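Bacteriorhodopsin (PDB 6EYU) pumps protons inward across the membrane as a retinal-binding xenorhodopsin, a process probably driven by light. Local coordinates at residues A160-I165 and M221-K226; Q42-I47 and A92-D97; L86-T91 and Q214-L219. All coordinates share one frame; numbering follows the deposited sequence.

In the fold
From the N terminus, the first segment met is 42-47, at the start of helix 42-63, and contact 2 closes its loop at 92-97, where helix 72-93 runs out into a turn. Contact 3 opens inside that loop, at 86-91, and closes far along the chain at 214-219, so it crosses contact 2. Contact 1 opens later, at 160-165, and ends at 221-226, which starts two residues beyond the close of contact 3; these two also cross, whereas contacts 2 and 1 follow in series. Together they tie helices 42-63, 72-93, 157-183 and 198-230 near one end of the bundle, with I224 against F44 and T91 joining all three.

Contact 1 of 3, residues A160-I165 and M221-K226. With MUN ([(2~{S})-2,3-bis(oxidanyl)propyl] (~{E})-undec-2-enoate), chain L; MUN ([(2~{S})-2,3-bis(oxidanyl)propyl] (~{E})-undec-2-enoate), chain T.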
loop_
_atom_site.group_PDB
_atom_site.type_symbol
_atom_site.label_atom_id
_atom_site.label_comp_id
_atom_site.label_asym_id
_atom_site.label_seq_id
_atom_site.Cartn_x
_atom_site.Cartn_y
_atom_site.Cartn_z
ATOM N N ALA A 160 13.213 -27.706 6.431
ATOM C CA ALA A 160 12.018 -27.863 7.252
ATOM C C ALA A 160 12.311 -27.493 8.702
ATOM O O ALA A 160 11.510 -26.823 9.355
ATOM C CB ALA A 160 11.503 -29.293 7.166
ATOM N N ARG A 161 13.469 -27.920 9.195
ATOM C CA ARG A 161 13.890 -27.592 10.552
ATOM C C ARG A 161 14.119 -26.091 10.695
ATOM O O ARG A 161 13.680 -25.476 11.666
ATOM C CB ARG A 161 15.171 -28.349 10.911
ATOM C CG ARG A 161 15.054 -29.197 12.168
ATOM C CD ARG A 161 16.420 -29.592 12.704
ATOM N NE ARG A 161 17.393 -29.798 11.636
ATOM C CZ ARG A 161 17.425 -30.869 10.850
ATOM N NH1 ARG A 161 16.519 -31.826 10.993
ATOM N NH2 ARG A 161 18.340 -30.965 9.894
ATOM N N ALA A 162 14.783 -25.503 9.705
ATOM C CA ALA A 162 15.005 -24.062 9.682
ATOM C C ALA A 162 13.693 -23.315 9.899
ATOM O O ALA A 162 13.592 -22.464 10.783
ATOM C CB ALA A 162 15.636 -23.648 8.361
ATOM N N TYR A 163 12.689 -23.642 9.092
ATOM C CA TYR A 163 11.411 -22.942 9.141
ATOM C C TYR A 163 10.794 -23.049 10.532
ATOM O O TYR A 163 10.379 -22.048 11.116
ATOM C CB TYR A 163 10.448 -23.511 8.099
ATOM C CG TYR A 163 9.025 -23.024 8.258
ATOM C CD1 TYR A 163 8.656 -21.758 7.821
ATOM C CD2 TYR A 163 8.113 -23.741 9.023
ATOM C CE1 TYR A 163 7.404 -21.243 8.096
ATOM C CE2 TYR A 163 6.857 -23.236 9.298
ATOM C CZ TYR A 163 6.506 -21.989 8.828
ATOM O OH TYR A 163 5.247 -21.492 9.077
ATOM N N LYS A 164 10.752 -24.267 11.065
ATOM C CA LYS A 164 10.038 -24.533 12.308
ATOM C C LYS A 164 10.684 -23.790 13.474
ATOM O O LYS A 164 9.991 -23.269 14.348
ATOM C CB LYS A 164 10.013 -26.035 12.598
ATOM C CG LYS A 164 9.066 -26.821 11.705
ATOM C CD LYS A 164 8.618 -28.114 12.367
ATOM C CE LYS A 164 9.505 -29.283 11.965
ATOM N NZ LYS A 164 8.890 -30.111 10.891
ATOM N N ILE A 165 12.011 -23.714 13.464
ATOM C CA ILE A 165 12.736 -22.911 14.442
ATOM C C ILE A 165 12.321 -21.448 14.347
ATOM O O ILE A 165 11.866 -20.858 15.327
ATOM C CB ILE A 165 14.259 -23.008 14.232
ATOM C CG1 ILE A 165 14.785 -24.340 14.771
ATOM C CG2 ILE A 165 14.962 -21.848 14.921
ATOM C CD1 ILE A 165 16.022 -24.840 14.057
ATOM N N MET A 221 18.816 -16.024 7.621
ATOM C CA MET A 221 19.664 -16.227 6.454
ATOM C C MET A 221 20.737 -17.270 6.749
ATOM O O MET A 221 21.093 -18.067 5.880
ATOM C CB MET A 221 20.318 -14.907 6.040
ATOM C CG MET A 221 19.356 -13.920 5.402
ATOM S SD MET A 221 20.192 -12.652 4.432
ATOM C CE MET A 221 19.791 -11.186 5.379
ATOM N N TYR A 222 21.135 -17.358 8.014
ATOM C CA TYR A 222 22.123 -18.344 8.436
ATOM C C TYR A 222 21.499 -19.733 8.560
ATOM O O TYR A 222 22.123 -20.734 8.210
ATOM C CB TYR A 222 22.755 -17.931 9.767
ATOM C CG TYR A 222 23.989 -17.067 9.616
ATOM C CD1 TYR A 222 25.217 -17.626 9.288
ATOM C CD2 TYR A 222 23.923 -15.691 9.793
ATOM C CE1 TYR A 222 26.345 -16.841 9.145
ATOM C CE2 TYR A 222 25.046 -14.897 9.647
ATOM C CZ TYR A 222 26.254 -15.478 9.326
ATOM O OH TYR A 222 27.375 -14.692 9.186
ATOM N N LEU A 223 20.241 -19.782 8.991
ATOM C CA LEU A 223 19.533 -21.050 9.139
ATOM C C LEU A 223 19.309 -21.704 7.778
ATOM O O LEU A 223 19.500 -22.910 7.621
ATOM C CB LEU A 223 18.187 -20.832 9.837
ATOM C CG LEU A 223 18.056 -21.439 11.235
ATOM C CD1 LEU A 223 19.342 -21.256 12.026
ATOM C CD2 LEU A 223 16.876 -20.826 11.976
ATOM N N ILE A 224 18.815 -20.920 6.825
ATOM C CA ILE A 224 18.718 -21.361 5.438
ATOM C C ILE A 224 20.078 -21.825 4.929
ATOM O O ILE A 224 20.226 -22.950 4.452
ATOM C CB ILE A 224 18.217 -20.223 4.530
ATOM C CG1 ILE A 224 16.712 -20.022 4.712
ATOM C CG2 ILE A 224 18.542 -20.522 3.074
ATOM C CD1 ILE A 224 16.204 -18.703 4.174
ATOM N N HIS A 225 21.056 -20.928 4.989
ATOM C CA HIS A 225 22.425 -21.249 4.614
ATOM C C HIS A 225 22.841 -22.606 5.176
ATOM O O HIS A 225 23.167 -23.525 4.425
ATOM C CB HIS A 225 23.370 -20.162 5.127
ATOM C CG HIS A 225 24.819 -20.482 4.941
ATOM N ND1 HIS A 225 25.391 -20.634 3.696
ATOM C CD2 HIS A 225 25.834 -20.566 5.833
ATOM C CE1 HIS A 225 26.689 -20.841 3.833
ATOM N NE2 HIS A 225 26.983 -20.806 5.120
ATOM N N LYS A 226 22.919 -22.690 6.501
ATOM C CA LYS A 226 23.263 -23.939 7.172
ATOM C C LYS A 226 22.486 -25.103 6.570
ATOM O O LYS A 226 23.050 -26.162 6.295
ATOM C CB LYS A 226 22.963 -23.834 8.668
ATOM C CG LYS A 226 24.201 -23.828 9.549
HETATM C CAR MUN L . 23.885 -5.175 14.949
HETATM C CAQ MUN L . 24.230 -6.662 15.038
HETATM C CAP MUN L . 23.062 -7.417 15.674
HETATM C CAO MUN L . 23.577 -8.713 16.303
HETATM C CAN MUN L . 22.656 -9.869 15.913
HETATM C CAM MUN L . 23.452 -10.904 15.116
HETATM C CAK MUN L . 23.373 -12.260 15.819
HETATM C CAH MUN L . 22.290 -13.109 15.151
HETATM C CAF MUN L . 22.623 -14.594 15.309
HETATM C CAC MUN L . 22.972 -15.328 14.012
HETATM C CAA MUN L . 23.212 -16.833 14.159
HETATM O OAD MUN L . 23.588 -17.309 15.230
HETATM O OAB MUN L . 23.159 -17.537 12.996
HETATM C CAE MUN L . 24.012 -18.681 13.093
HETATM C CAG MUN L . 23.164 -19.936 13.309
HETATM O OAJ MUN L . 21.890 -19.764 12.682
HETATM C CAI MUN L . 23.876 -21.143 12.697
HETATM O OAL MUN L . 24.333 -20.812 11.384
HETATM C CAN MUN T . 31.736 -8.317 14.704
HETATM C CAM MUN T . 31.145 -9.727 14.772
HETATM C CAK MUN T . 31.792 -10.603 13.697
HETATM C CAH MUN T . 31.235 -12.025 13.792
HETATM C CAF MUN T . 31.636 -12.817 12.543
HETATM C CAC MUN T . 31.368 -14.325 12.607
HETATM C CAA MUN T . 31.295 -15.046 11.258
HETATM O OAD MUN T . 31.625 -14.471 10.218
HETATM O OAB MUN T . 31.084 -16.388 11.340
HETATM C CAE MUN T . 29.877 -16.734 10.655
HETATM C CAG MUN T . 30.215 -17.514 9.382
HETATM O OAJ MUN T . 31.630 -17.704 9.299
HETATM C CAI MUN T . 29.518 -18.876 9.416
HETATM O OAL MUN T . 30.065 -19.718 8.398
#
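A162 and L223 meet where helices 157-183 and 198-230 run nearly antiparallel, the axes of the two short segments 9.0 Å apart at an angle of 161°. The methyl of A162 points at the partner and lies 4.1 Å from L223 CB; their CA atoms are 5.5 Å apart, which leaves room for little more than a methyl. The same methyl is also 4.0 Å from L223 O, so the small residue packs against main chain as well as side chain. Next in sequence, Y163 turns to the other side of its helix, where it packs on F148 and A92, and K164 makes a salt bridge with E153. One turn on from A162, I165 brings in its short branch: CG2 stands anti to the backbone N and reaches L223 CD2 at 3.7 Å, the two side chains crossing obliquely. L223 thus meets the alanine through CB and the isoleucine through CD2. Farther round helix 198-230, Y222 CB lies 3.3 Å from ester oxygen OAB of a bound monoacylglycerol (chain L). The pairing of A162 with L223, with lipid beside Y222, belongs to the antiparallel packing of neighbouring transmembrane helices in the seven-helix, bacteriorhodopsin-like fold.

Contact 2 of 3, residues Q42-I47 and A92-D97; sequences QKFGII and AFHGAD. With MUN ([(2~{S})-2,3-bis(oxidanyl)propyl] (~{E})-undec-2-enoate), chain B; MUN ([(2~{S})-2,3-bis(oxidanyl)propyl] (~{E})-undec-2-enoate), chain O.
F44 and H94 carry this contact alone, as an offset edge-to-face pair. The edge of the phenyl ring is turned to the imidazole face, with the planes at 84° and the centroids 6.0 Å apart; F44 CE2 reaches H94 ND1 at 4.2 Å. The imidazole gets there because H94 CG stands anti to the backbone N (chi1 -177°), which swings the ring out of the F93-A96 turn toward helix 42-63. F44 is the tight side: it is buried, and L90 and T91 pack on it. H94 is looser and partly exposed, with a weak hydrogen bond between NE2 and E228. On the outer flank, beside D102 of a neighbouring subunit, Q42 CG sits 3.7 Å from carbonyl oxygen OAD of a monoacylglycerol (chain B), while its NE2 bonds to L32 O. With an alanine in place of Q42, the L32 carbonyl would probably lose its amide donor and a gap open beside the lipid ester. K43 NZ, 4.8 Å from H94 ND1, might disfavour a positive charge on the imidazole and E228 might favour it, leaving its state open. The pair is thus a modest, mainly aromatic link from a buried phenyl to a partly exposed histidine.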
loop_
_atom_site.group_PDB
_atom_site.type_symbol
_atom_site.label_atom_id
_atom_site.label_comp_id
_atom_site.label_asym_id
_atom_site.label_seq_id
_atom_site.Cartn_x
_atom_site.Cartn_y
_atom_site.Cartn_z
ATOM N N GLN A 42 19.067 -13.574 -2.918
ATOM C CA GLN A 42 19.238 -12.150 -2.657
ATOM C C GLN A 42 17.973 -11.559 -2.045
ATOM O O GLN A 42 18.033 -10.593 -1.285
ATOM C CB GLN A 42 19.582 -11.416 -3.955
ATOM C CG GLN A 42 20.053 -9.985 -3.755
ATOM C CD GLN A 42 21.290 -9.894 -2.882
ATOM O OE1 GLN A 42 22.234 -10.666 -3.043
ATOM N NE2 GLN A 42 21.308 -8.916 -1.984
ATOM N N LYS A 43 16.830 -12.159 -2.362
ATOM C CA LYS A 43 15.541 -11.605 -1.962
ATOM C C LYS A 43 15.439 -11.519 -0.444
ATOM O O LYS A 43 14.894 -10.558 0.096
ATOM C CB LYS A 43 14.396 -12.459 -2.515
ATOM C CG LYS A 43 14.456 -13.923 -2.110
ATOM C CD LYS A 43 13.103 -14.598 -2.274
ATOM C CE LYS A 43 13.047 -15.437 -3.541
ATOM N NZ LYS A 43 13.135 -16.895 -3.250
ATOM N N PHE A 44 16.037 -12.490 0.240
ATOM C CA PHE A 44 16.000 -12.530 1.697
ATOM C C PHE A 44 16.758 -11.344 2.288
ATOM O O PHE A 44 16.257 -10.662 3.182
ATOM C CB PHE A 44 16.598 -13.842 2.208
ATOM C CG PHE A 44 15.693 -15.027 2.030
ATOM C CD1 PHE A 44 14.539 -15.145 2.786
ATOM C CD2 PHE A 44 15.886 -15.903 0.974
ATOM C CE1 PHE A 44 13.641 -16.171 2.553
ATOM C CE2 PHE A 44 14.997 -16.936 0.741
ATOM C CZ PHE A 44 13.879 -17.076 1.538
ATOM N N GLY A 45 17.889 -11.013 1.674
ATOM C CA GLY A 45 18.611 -9.790 2.005
ATOM C C GLY A 45 17.772 -8.546 1.785
ATOM O O GLY A 45 17.728 -7.660 2.638
ATOM N N ILE A 46 17.162 -8.445 0.607
ATOM C CA ILE A 46 16.303 -7.309 0.293
ATOM C C ILE A 46 15.278 -7.106 1.402
ATOM O O ILE A 46 15.161 -6.016 1.962
ATOM C CB ILE A 46 15.547 -7.517 -1.033
ATOM C CG1 ILE A 46 16.526 -7.851 -2.162
ATOM C CG2 ILE A 46 14.743 -6.275 -1.382
ATOM C CD1 ILE A 46 17.662 -6.861 -2.297
ATOM N N ILE A 47 14.554 -8.171 1.726
ATOM C CA ILE A 47 13.385 -8.071 2.588
ATOM C C ILE A 47 13.792 -7.670 4.002
ATOM O O ILE A 47 13.172 -6.799 4.612
ATOM C CB ILE A 47 12.623 -9.407 2.646
ATOM C CG1 ILE A 47 11.866 -9.640 1.336
ATOM C CG2 ILE A 47 11.658 -9.419 3.823
ATOM C CD1 ILE A 47 11.612 -11.099 1.030
ATOM N N ALA A 92 9.794 -20.957 4.135
ATOM C CA ALA A 92 9.023 -22.187 4.012
ATOM C C ALA A 92 8.922 -22.612 2.550
ATOM O O ALA A 92 9.017 -23.798 2.232
ATOM C CB ALA A 92 7.634 -21.998 4.603
ATOM N N PHE A 93 8.698 -21.642 1.670
ATOM C CA PHE A 93 8.513 -21.926 0.252
ATOM C C PHE A 93 9.820 -22.395 -0.374
ATOM O O PHE A 93 9.826 -22.992 -1.451
ATOM C CB PHE A 93 8.004 -20.681 -0.476
ATOM C CG PHE A 93 6.552 -20.390 -0.228
ATOM C CD1 PHE A 93 5.820 -21.167 0.654
ATOM C CD2 PHE A 93 5.915 -19.357 -0.893
ATOM C CE1 PHE A 93 4.481 -20.913 0.878
ATOM C CE2 PHE A 93 4.574 -19.097 -0.675
ATOM C CZ PHE A 93 3.856 -19.878 0.209
ATOM N N HIS A 94 10.926 -22.128 0.311
ATOM C CA HIS A 94 12.233 -22.111 -0.330
ATOM C C HIS A 94 12.572 -23.477 -0.917
ATOM O O HIS A 94 13.154 -23.570 -1.997
ATOM C CB HIS A 94 13.310 -21.692 0.671
ATOM C CG HIS A 94 14.678 -21.589 0.075
ATOM N ND1 HIS A 94 14.959 -20.780 -1.006
ATOM C CD2 HIS A 94 15.819 -22.267 0.341
ATOM C CE1 HIS A 94 16.228 -20.918 -1.339
ATOM N NE2 HIS A 94 16.774 -21.815 -0.537
ATOM N N GLY A 95 12.214 -24.535 -0.197
ATOM C CA GLY A 95 12.587 -25.887 -0.596
ATOM C C GLY A 95 11.422 -26.659 -1.184
ATOM O O GLY A 95 11.576 -27.806 -1.606
ATOM N N ALA A 96 10.243 -26.044 -1.184
ATOM C CA ALA A 96 8.995 -26.797 -1.273
ATOM C C ALA A 96 8.475 -26.872 -2.706
ATOM O O ALA A 96 8.754 -25.998 -3.528
ATOM C CB ALA A 96 7.943 -26.184 -0.361
ATOM N N ASP A 97 7.609 -27.850 -2.952
ATOM C CA ASP A 97 7.047 -28.080 -4.279
ATOM C C ASP A 97 5.920 -27.095 -4.569
ATOM O O ASP A 97 5.840 -26.536 -5.664
ATOM C CB ASP A 97 6.517 -29.513 -4.378
ATOM C CG ASP A 97 5.966 -29.838 -5.752
ATOM O OD1 ASP A 97 5.698 -28.894 -6.525
ATOM O OD2 ASP A 97 5.729 -31.032 -6.030
HETATM C CAR MUN B . 20.075 -0.002 -2.241
HETATM C CAQ MUN B . 18.727 -0.652 -1.925
HETATM C CAP MUN B . 18.853 -2.167 -2.074
HETATM C CAO MUN B . 19.806 -2.481 -3.228
HETATM C CAN MUN B . 19.531 -3.894 -3.741
HETATM C CAM MUN B . 20.814 -4.721 -3.663
HETATM C CAK MUN B . 20.698 -5.918 -4.607
HETATM C CAH MUN B . 21.922 -5.963 -5.523
HETATM C CAF MUN B . 22.156 -7.402 -5.983
HETATM C CAC MUN B . 22.031 -7.632 -7.490
HETATM C CAA MUN B . 21.639 -9.051 -7.905
HETATM O OAD MUN B . 21.591 -9.955 -7.072
HETATM O OAB MUN B . 21.631 -9.267 -9.247
HETATM C CAE MUN B . 22.579 -10.291 -9.563
HETATM C CAG MUN B . 23.919 -9.651 -9.934
HETATM O OAJ MUN B . 24.322 -8.754 -8.895
HETATM C CAI MUN B . 24.976 -10.744 -10.104
HETATM O OAL MUN B . 24.406 -11.854 -10.801
HETATM C CAR MUN O . 7.286 -0.594 1.620
HETATM C CAQ MUN O . 8.809 -0.448 1.624
HETATM C CAP MUN O . 9.430 -1.673 0.953
HETATM C CAO MUN O . 8.637 -2.917 1.349
HETATM C CAN MUN O . 8.731 -3.948 0.227
HETATM C CAM MUN O . 10.028 -3.724 -0.550
HETATM C CAK MUN O . 10.765 -5.056 -0.674
HETATM C CAH MUN O . 9.761 -6.134 -1.076
HETATM C CAF MUN O . 10.407 -7.089 -2.080
HETATM C CAC MUN O . 10.160 -8.572 -1.802
HETATM C CAA MUN O . 10.843 -9.544 -2.764
HETATM O OAD MUN O . 11.802 -9.191 -3.450
HETATM O OAB MUN O . 10.318 -10.798 -2.779
HETATM C CAE MUN O . 9.638 -11.006 -4.018
HETATM C CAG MUN O . 10.276 -12.186 -4.753
HETATM O OAJ MUN O . 9.884 -13.408 -4.124
HETATM C CAI MUN O . 9.811 -12.188 -6.210
HETATM O OAL MUN O . 10.149 -13.439 -6.815
#

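Contact 3 of 3, residues L86-T91 and Q214-L219. With MUN ([(2~{S})-2,3-bis(oxidanyl)propyl] (~{E})-undec-2-enoate), chain L; MUN ([(2~{S})-2,3-bis(oxidanyl)propyl] (~{E})-undec-2-enoate), chain M.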
loop_
_atom_site.group_PDB
_atom_site.type_symbol
_atom_site.label_atom_id
_atom_site.label_comp_id
_atom_site.label_asym_id
_atom_site.label_seq_id
_atom_site.Cartn_x
_atom_site.Cartn_y
_atom_site.Cartn_z
ATOM N N LEU A 86 6.635 -12.265 5.279
ATOM C CA LEU A 86 7.066 -12.580 3.922
ATOM C C LEU A 86 8.313 -13.457 3.956
ATOM O O LEU A 86 8.391 -14.471 3.263
ATOM C CB LEU A 86 7.358 -11.298 3.140
ATOM C CG LEU A 86 7.666 -11.508 1.656
ATOM C CD1 LEU A 86 6.533 -12.265 0.980
ATOM C CD2 LEU A 86 7.916 -10.179 0.960
ATOM N N ALA A 87 9.279 -13.061 4.777
ATOM C CA ALA A 87 10.521 -13.811 4.921
ATOM C C ALA A 87 10.239 -15.224 5.421
ATOM O O ALA A 87 10.751 -16.200 4.874
ATOM C CB ALA A 87 11.458 -13.091 5.879
ATOM N N LEU A 88 9.503 -15.316 6.523
ATOM C CA LEU A 88 9.068 -16.603 7.054
ATOM C C LEU A 88 8.416 -17.437 5.956
ATOM O O LEU A 88 8.814 -18.576 5.708
ATOM C CB LEU A 88 8.076 -16.388 8.200
ATOM C CG LEU A 88 8.048 -17.449 9.303
ATOM C CD1 LEU A 88 9.373 -18.191 9.392
ATOM C CD2 LEU A 88 7.702 -16.804 10.636
ATOM N N GLY A 89 7.427 -16.854 5.287
ATOM C CA GLY A 89 6.700 -17.548 4.230
ATOM C C GLY A 89 7.625 -18.050 3.140
ATOM O O GLY A 89 7.525 -19.199 2.707
ATOM N N LEU A 90 8.536 -17.188 2.701
ATOM C CA LEU A 90 9.426 -17.511 1.594
ATOM C C LEU A 90 10.446 -18.562 2.011
ATOM O O LEU A 90 10.766 -19.472 1.245
ATOM C CB LEU A 90 10.142 -16.251 1.111
ATOM C CG LEU A 90 9.228 -15.280 0.367
ATOM C CD1 LEU A 90 10.023 -14.148 -0.264
ATOM C CD2 LEU A 90 8.427 -16.035 -0.682
ATOM N N THR A 91 10.911 -18.462 3.251
ATOM C CA THR A 91 11.720 -19.513 3.851
ATOM C C THR A 91 11.042 -20.868 3.686
ATOM O O THR A 91 11.650 -21.823 3.204
ATOM C CB THR A 91 11.947 -19.252 5.351
ATOM O OG1 THR A 91 12.469 -17.931 5.537
ATOM C CG2 THR A 91 12.919 -20.267 5.926
ATOM N N GLN A 214 16.498 -7.020 13.723
ATOM C CA GLN A 214 17.953 -7.063 13.609
ATOM C C GLN A 214 18.463 -8.493 13.758
ATOM O O GLN A 214 19.111 -9.028 12.858
ATOM C CB GLN A 214 18.599 -6.167 14.669
ATOM C CG GLN A 214 18.804 -4.729 14.224
ATOM C CD GLN A 214 17.789 -3.779 14.831
ATOM O OE1 GLN A 214 18.146 -2.731 15.367
ATOM N NE2 GLN A 214 16.513 -4.130 14.722
ATOM N N VAL A 215 18.116 -9.125 14.874
ATOM C CA VAL A 215 18.556 -10.488 15.153
ATOM C C VAL A 215 17.952 -11.466 14.151
ATOM O O VAL A 215 18.617 -12.397 13.699
ATOM C CB VAL A 215 18.152 -10.923 16.574
ATOM C CG1 VAL A 215 18.487 -12.390 16.797
ATOM C CG2 VAL A 215 18.839 -10.048 17.611
ATOM N N TYR A 216 16.692 -11.235 13.793
ATOM C CA TYR A 216 15.916 -12.213 13.039
ATOM C C TYR A 216 16.446 -12.337 11.615
ATOM O O TYR A 216 16.518 -13.435 11.063
ATOM C CB TYR A 216 14.441 -11.806 13.012
ATOM C CG TYR A 216 13.630 -12.495 11.938
ATOM C CD1 TYR A 216 13.338 -13.850 12.030
ATOM C CD2 TYR A 216 12.986 -11.757 10.953
ATOM C CE1 TYR A 216 12.504 -14.467 11.117
ATOM C CE2 TYR A 216 12.148 -12.363 10.037
ATOM C CZ TYR A 216 11.914 -13.719 10.120
ATOM O OH TYR A 216 11.096 -14.331 9.199
ATOM N N GLY A 217 16.869 -11.213 11.047
ATOM C CA GLY A 217 17.402 -11.192 9.691
ATOM C C GLY A 217 18.621 -12.082 9.543
ATOM O O GLY A 217 18.734 -12.840 8.579
ATOM N N PHE A 218 19.544 -11.977 10.493
ATOM C CA PHE A 218 20.702 -12.863 10.536
ATOM C C PHE A 218 20.260 -14.307 10.747
ATOM O O PHE A 218 20.546 -15.181 9.928
ATOM C CB PHE A 218 21.651 -12.441 11.659
ATOM C CG PHE A 218 22.370 -11.151 11.391
ATOM C CD1 PHE A 218 23.280 -11.055 10.351
ATOM C CD2 PHE A 218 22.049 -10.005 12.099
ATOM C CE1 PHE A 218 23.897 -9.855 10.057
ATOM C CE2 PHE A 218 22.658 -8.799 11.808
ATOM C CZ PHE A 218 23.583 -8.723 10.784
ATOM N N LEU A 219 19.442 -14.516 11.773
ATOM C CA LEU A 219 18.985 -15.852 12.139
ATOM C C LEU A 219 18.395 -16.566 10.926
ATOM O O LEU A 219 18.682 -17.737 10.683
ATOM C CB LEU A 219 17.934 -15.756 13.246
ATOM C CG LEU A 219 17.853 -16.922 14.234
ATOM C CD1 LEU A 219 16.477 -17.565 14.177
ATOM C CD2 LEU A 219 18.942 -17.950 13.967
HETATM C CAR MUN L . 23.885 -5.175 14.949
HETATM C CAQ MUN L . 24.230 -6.662 15.038
HETATM C CAP MUN L . 23.062 -7.417 15.674
HETATM C CAO MUN L . 23.577 -8.713 16.303
HETATM C CAN MUN L . 22.656 -9.869 15.913
HETATM C CAM MUN L . 23.452 -10.904 15.116
HETATM C CAK MUN L . 23.373 -12.260 15.819
HETATM C CAH MUN L . 22.290 -13.109 15.151
HETATM C CAF MUN L . 22.623 -14.594 15.309
HETATM C CAC MUN L . 22.972 -15.328 14.012
HETATM C CAA MUN L . 23.212 -16.833 14.159
HETATM O OAD MUN L . 23.588 -17.309 15.230
HETATM O OAB MUN L . 23.159 -17.537 12.996
HETATM C CAE MUN L . 24.012 -18.681 13.093
HETATM C CAG MUN L . 23.164 -19.936 13.309
HETATM O OAJ MUN L . 21.890 -19.764 12.682
HETATM C CAI MUN L . 23.876 -21.143 12.697
HETATM O OAL MUN L . 24.333 -20.812 11.384
HETATM C CAN MUN M . 2.171 -4.238 3.205
HETATM C CAM MUN M . 3.642 -4.539 2.907
HETATM C CAK MUN M . 3.752 -5.293 1.579
HETATM C CAH MUN M . 4.872 -4.671 0.742
HETATM C CAF MUN M . 5.152 -5.516 -0.507
HETATM C CAC MUN M . 5.315 -7.027 -0.303
HETATM C CAA MUN M . 5.209 -7.871 -1.579
HETATM O OAD MUN M . 5.142 -7.334 -2.686
HETATM O OAB MUN M . 5.375 -9.211 -1.398
HETATM C CAE MUN M . 4.569 -9.923 -2.344
HETATM C CAG MUN M . 5.459 -10.815 -3.212
HETATM O OAJ MUN M . 6.796 -10.794 -2.706
HETATM C CAI MUN M . 4.924 -12.249 -3.185
HETATM O OAL MUN M . 5.519 -13.001 -4.246
#
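Y216 reaches across from helix 198-230 to A87 and L88, and its side chain bridges the gap between the two helices, whose nearest CA atoms here, those of A87 and G217, are 8.8 Å apart. The ring is sent there by a CG anti to the backbone N, chi1 163°, which extends the phenol toward helix 72-93.

The apolar part is small. The methyl of A87 lies 4.3 Å from Y216 CE2, approaching the ring obliquely, and is nearer still to the phenol oxygen, with CB to OH at 3.6 Å. L88 adds only its CB, beside the same oxygen.

The polar part bonds both across and within the helices. Y216 OH is 3.3 Å from L88 N, but the angle is too poor for a hydrogen bond; the hydroxyl bonds instead to I84 O, one turn earlier, which fixes the ring's outer end. Beside it, A87 O accepts twice: T91 N comes from one face of the carbonyl plane, and T91 OG1 from the other, lying 41° out of that plane. T91 OG1 is also hydrogen-bonded to D220, so the threonine links the two helices through a residue just past 214-219.

Lipid lines the outer faces. F218 CD2 rests 3.4 Å from CAM in the acyl chain of one monoacylglycerol (chain L), and L86 CD2 lies 3.6 Å from ester oxygen OAB of another (chain M).

Among its neighbours, the tyrosine packs against L166 and I170 of helix 157-183 and meets the ring of H48 from helix 42-63, its side chain about 8 Å from the retinal. Helix 72-93 packs in turn on helix 42-63 through L86 and L90 against I47, while F218 meets F31 of helix 14-38.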